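Long-range contact in putative pectin lyase (Geobacillus virus E2, PDB 7CHU), which forms the trimeric tailspike of a thermophilic deep-sea bacteriophage and probably recognises or cleaves polysaccharide on the host surface: residues A[262-270]-A[282-292]. Residues are numbered along the deposited sequence; the frame is centred on the assembly and turned at random.
Sequences ANNGSHVYF and NQFIGCKFHGK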
loop_
_atom_site.group_PDB
_atom_site.type_symbol
_atom_site.label_atom_id
_atom_site.label_comp_id
_atom_site.label_asym_id
_atom_site.label_seq_id
_atom_site.Cartn_x
_atom_site.Cartn_y
_atom_site.Cartn_z
ATOM N N ALA A 262 2.990 21.482 5.686
ATOM C CA ALA A 262 3.028 22.857 6.195
ATOM C C ALA A 262 1.945 23.112 7.245
ATOM O O ALA A 262 1.260 24.133 7.230
ATOM C CB ALA A 262 2.924 23.871 5.043
ATOM N N ASN A 263 1.773 22.183 8.168
ATOM C CA ASN A 263 0.825 22.447 9.234
ATOM C C ASN A 263 1.490 23.299 10.302
ATOM O O ASN A 263 2.718 23.363 10.394
ATOM C CB ASN A 263 0.293 21.136 9.796
ATOM C CG ASN A 263 -0.889 20.605 8.968
ATOM O OD1 ASN A 263 -1.843 21.341 8.680
ATOM N ND2 ASN A 263 -0.801 19.353 8.553
ATOM N N ASN A 264 0.669 24.020 11.065
ATOM C CA ASN A 264 1.207 24.896 12.090
ATOM C C ASN A 264 1.286 24.225 13.456
ATOM O O ASN A 264 2.001 24.714 14.335
ATOM C CB ASN A 264 0.394 26.194 12.126
ATOM C CG ASN A 264 0.566 26.974 10.851
ATOM O OD1 ASN A 264 1.681 27.319 10.499
ATOM N ND2 ASN A 264 -0.513 27.184 10.107
ATOM N N GLY A 265 0.573 23.125 13.649
ATOM C CA GLY A 265 0.861 22.195 14.711
ATOM C C GLY A 265 1.585 20.991 14.161
ATOM O O GLY A 265 2.127 21.010 13.049
ATOM N N SER A 266 1.585 19.914 14.942
ATOM C CA SER A 266 2.001 18.622 14.405
ATOM C C SER A 266 1.071 18.176 13.274
ATOM O O SER A 266 -0.122 18.477 13.279
ATOM C CB SER A 266 2.005 17.585 15.520
ATOM O OG SER A 266 3.143 17.783 16.360
ATOM N N HIS A 267 1.604 17.404 12.314
ATOM C CA HIS A 267 0.714 16.846 11.300
ATOM C C HIS A 267 -0.291 15.900 11.932
ATOM O O HIS A 267 -1.495 15.974 11.658
ATOM C CB HIS A 267 1.494 16.114 10.208
ATOM C CG HIS A 267 2.365 17.016 9.395
ATOM N ND1 HIS A 267 1.878 18.121 8.723
ATOM C CD2 HIS A 267 3.701 16.994 9.174
ATOM C CE1 HIS A 267 2.880 18.733 8.112
ATOM N NE2 HIS A 267 3.995 18.073 8.373
ATOM N N VAL A 268 0.195 14.980 12.751
ATOM C CA VAL A 268 -0.619 13.959 13.393
ATOM C C VAL A 268 -0.257 13.969 14.867
ATOM O O VAL A 268 0.923 13.852 15.210
ATOM C CB VAL A 268 -0.354 12.568 12.797
ATOM C CG1 VAL A 268 -0.985 11.491 13.661
ATOM C CG2 VAL A 268 -0.862 12.498 11.361
ATOM N N TYR A 269 -1.259 14.126 15.735
ATOM C CA TYR A 269 -1.050 14.141 17.180
ATOM C C TYR A 269 -1.977 13.104 17.808
ATOM O O TYR A 269 -3.199 13.262 17.757
ATOM C CB TYR A 269 -1.330 15.541 17.751
ATOM C CG TYR A 269 -0.883 15.715 19.173
ATOM C CD1 TYR A 269 -1.624 15.170 20.213
ATOM C CD2 TYR A 269 0.296 16.404 19.480
ATOM C CE1 TYR A 269 -1.240 15.313 21.543
ATOM C CE2 TYR A 269 0.705 16.560 20.809
ATOM C CZ TYR A 269 -0.077 16.019 21.835
ATOM O OH TYR A 269 0.300 16.140 23.148
ATOM N N PHE A 270 -1.407 12.026 18.353
ATOM C CA PHE A 270 -2.175 11.026 19.081
ATOM C C PHE A 270 -2.185 11.414 20.554
ATOM O O PHE A 270 -1.150 11.784 21.113
ATOM C CB PHE A 270 -1.591 9.621 18.935
ATOM C CG PHE A 270 -1.936 8.939 17.640
ATOM C CD1 PHE A 270 -3.092 8.181 17.511
ATOM C CD2 PHE A 270 -1.093 9.041 16.562
ATOM C CE1 PHE A 270 -3.401 7.536 16.315
ATOM C CE2 PHE A 270 -1.365 8.374 15.367
ATOM C CZ PHE A 270 -2.511 7.632 15.231
ATOM N N ASN A 282 -3.824 1.859 14.501
ATOM C CA ASN A 282 -4.056 2.814 13.435
ATOM C C ASN A 282 -2.899 2.774 12.449
ATOM O O ASN A 282 -1.793 2.382 12.809
ATOM C CB ASN A 282 -4.233 4.184 14.043
ATOM C CG ASN A 282 -5.333 4.169 15.082
ATOM O OD1 ASN A 282 -6.494 3.946 14.729
ATOM N ND2 ASN A 282 -4.971 4.337 16.368
ATOM N N GLN A 283 -3.160 3.170 11.200
ATOM C CA GLN A 283 -2.200 2.935 10.128
ATOM C C GLN A 283 -2.032 4.178 9.271
ATOM O O GLN A 283 -2.994 4.917 9.036
ATOM C CB GLN A 283 -2.637 1.764 9.238
ATOM C CG GLN A 283 -2.877 0.455 9.992
ATOM C CD GLN A 283 -2.619 -0.772 9.136
ATOM O OE1 GLN A 283 -2.088 -0.665 8.020
ATOM N NE2 GLN A 283 -2.968 -1.948 9.659
ATOM N N PHE A 284 -0.805 4.373 8.786
ATOM C CA PHE A 284 -0.452 5.395 7.808
ATOM C C PHE A 284 0.316 4.685 6.701
ATOM O O PHE A 284 1.446 4.243 6.921
ATOM C CB PHE A 284 0.389 6.498 8.443
ATOM C CG PHE A 284 -0.345 7.231 9.534
ATOM C CD1 PHE A 284 -0.366 6.727 10.824
ATOM C CD2 PHE A 284 -1.050 8.377 9.247
ATOM C CE1 PHE A 284 -1.097 7.364 11.832
ATOM C CE2 PHE A 284 -1.784 9.046 10.260
ATOM C CZ PHE A 284 -1.798 8.538 11.543
ATOM N N ILE A 285 -0.300 4.553 5.525
ATOM C CA ILE A 285 0.272 3.786 4.418
ATOM C C ILE A 285 0.573 4.764 3.287
ATOM O O ILE A 285 -0.340 5.370 2.716
ATOM C CB ILE A 285 -0.664 2.657 3.959
ATOM C CG1 ILE A 285 -0.967 1.717 5.146
ATOM C CG2 ILE A 285 -0.052 1.898 2.730
ATOM C CD1 ILE A 285 -2.107 0.725 4.877
ATOM N N GLY A 286 1.846 4.928 2.972
ATOM C CA GLY A 286 2.199 5.779 1.855
ATOM C C GLY A 286 1.967 7.252 2.080
ATOM O O GLY A 286 1.833 7.998 1.112
ATOM N N CYS A 287 1.966 7.706 3.331
ATOM C CA CYS A 287 1.603 9.086 3.598
ATOM C C CYS A 287 2.815 10.011 3.532
ATOM O O CYS A 287 3.969 9.593 3.693
ATOM C CB CYS A 287 0.887 9.207 4.948
ATOM S SG CYS A 287 -0.717 8.326 5.002
ATOM N N LYS A 288 2.533 11.275 3.222
ATOM C CA LYS A 288 3.537 12.335 3.116
ATOM C C LYS A 288 3.447 13.250 4.339
ATOM O O LYS A 288 2.354 13.690 4.684
ATOM C CB LYS A 288 3.296 13.157 1.844
ATOM C CG LYS A 288 4.096 14.468 1.765
ATOM C CD LYS A 288 3.858 15.148 0.427
ATOM C CE LYS A 288 4.562 16.472 0.312
ATOM N NZ LYS A 288 4.586 16.950 -1.098
ATOM N N PHE A 289 4.591 13.544 4.986
ATOM C CA PHE A 289 4.676 14.463 6.130
ATOM C C PHE A 289 5.757 15.498 5.817
ATOM O O PHE A 289 6.956 15.223 5.959
ATOM C CB PHE A 289 4.994 13.728 7.434
ATOM C CG PHE A 289 3.986 12.672 7.808
ATOM C CD1 PHE A 289 4.162 11.351 7.405
ATOM C CD2 PHE A 289 2.863 12.996 8.545
ATOM C CE1 PHE A 289 3.217 10.356 7.735
ATOM C CE2 PHE A 289 1.926 12.018 8.902
ATOM C CZ PHE A 289 2.088 10.695 8.487
ATOM N N HIS A 290 5.335 16.689 5.406
ATOM C CA HIS A 290 6.221 17.675 4.787
ATOM C C HIS A 290 6.178 18.975 5.586
ATOM O O HIS A 290 5.100 19.495 5.857
ATOM C CB HIS A 290 5.768 17.905 3.340
ATOM C CG HIS A 290 6.759 18.609 2.468
ATOM N ND1 HIS A 290 7.052 19.949 2.603
ATOM C CD2 HIS A 290 7.439 18.183 1.377
ATOM C CE1 HIS A 290 7.906 20.309 1.656
ATOM N NE2 HIS A 290 8.155 19.254 0.901
ATOM N N GLY A 291 7.335 19.515 5.926
ATOM C CA GLY A 291 7.379 20.663 6.795
ATOM C C GLY A 291 6.910 21.945 6.136
ATOM O O GLY A 291 6.520 22.002 4.966
ATOM N N LYS A 292 6.956 23.006 6.938
ATOM C CA LYS A 292 6.381 24.295 6.581
ATOM C C LYS A 292 7.338 25.149 5.763
ATOM O O LYS A 292 6.911 25.842 4.839
ATOM C CB LYS A 292 5.980 25.044 7.857
ATOM C CG LYS A 292 5.328 26.391 7.607
ATOM C CD LYS A 292 4.874 27.011 8.907
ATOM C CE LYS A 292 4.160 28.305 8.624
ATOM N NZ LYS A 292 3.470 28.763 9.824
#
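Ala262 N donates to the carbonyl oxygen of His290 (N to O 2.9 Å), a nearly straight bond with an N-H...O angle of 163°. The same oxygen lies 3.1 Å from His267 NE2, at the edge of the imidazole and near its plane. The other ring nitrogen, ND1, accepts a hydrogen bond from Asn263 ND2 at 3.0 Å; the donor lies almost in the ring plane, which helps to fix the rotation of the imidazole. Asn263 suits this buried corner because its amide can serve both sides: ND2 also reaches Asn227 OD1, while OD1 takes the backbone N-H of Asn230. On the partly exposed side, Lys292 leaves its backbone with CG opposite the N (chi1 -178°) and stays extended, so that NZ arrives at Asn264 OD1; the modelled separation is very short, and its exact length is doubtful. The two segments belong to the parallel beta-helix expected of a pectate-lyase-like chain: strand 268-271 lies on one face, strands 283-285 and 288-290 on another, and between the faces runs the apolar interior. Here Val268, branched at CB, uses both methyls: CG1 touches Phe284 CZ at 3.7 Å, and CG2 fits between Phe284 CE2 and the edge of the Phe289 ring at CE2. Phe270 and Phe284 come from opposing walls and meet edge to edge, CE2 to CE1 at 3.7 Å, flat groups large enough to span the interior. Phe284 also stacks on Phe255, and Phe289 on Phe321, rings of like kind on neighbouring strands. Beside Phe270, the amide plane of Asn282 is turned 26° from that of the ring, ND2 being 3.6 Å from Phe270 CE1, while Asn282 OD1 accepts the backbone N-H of Leu253.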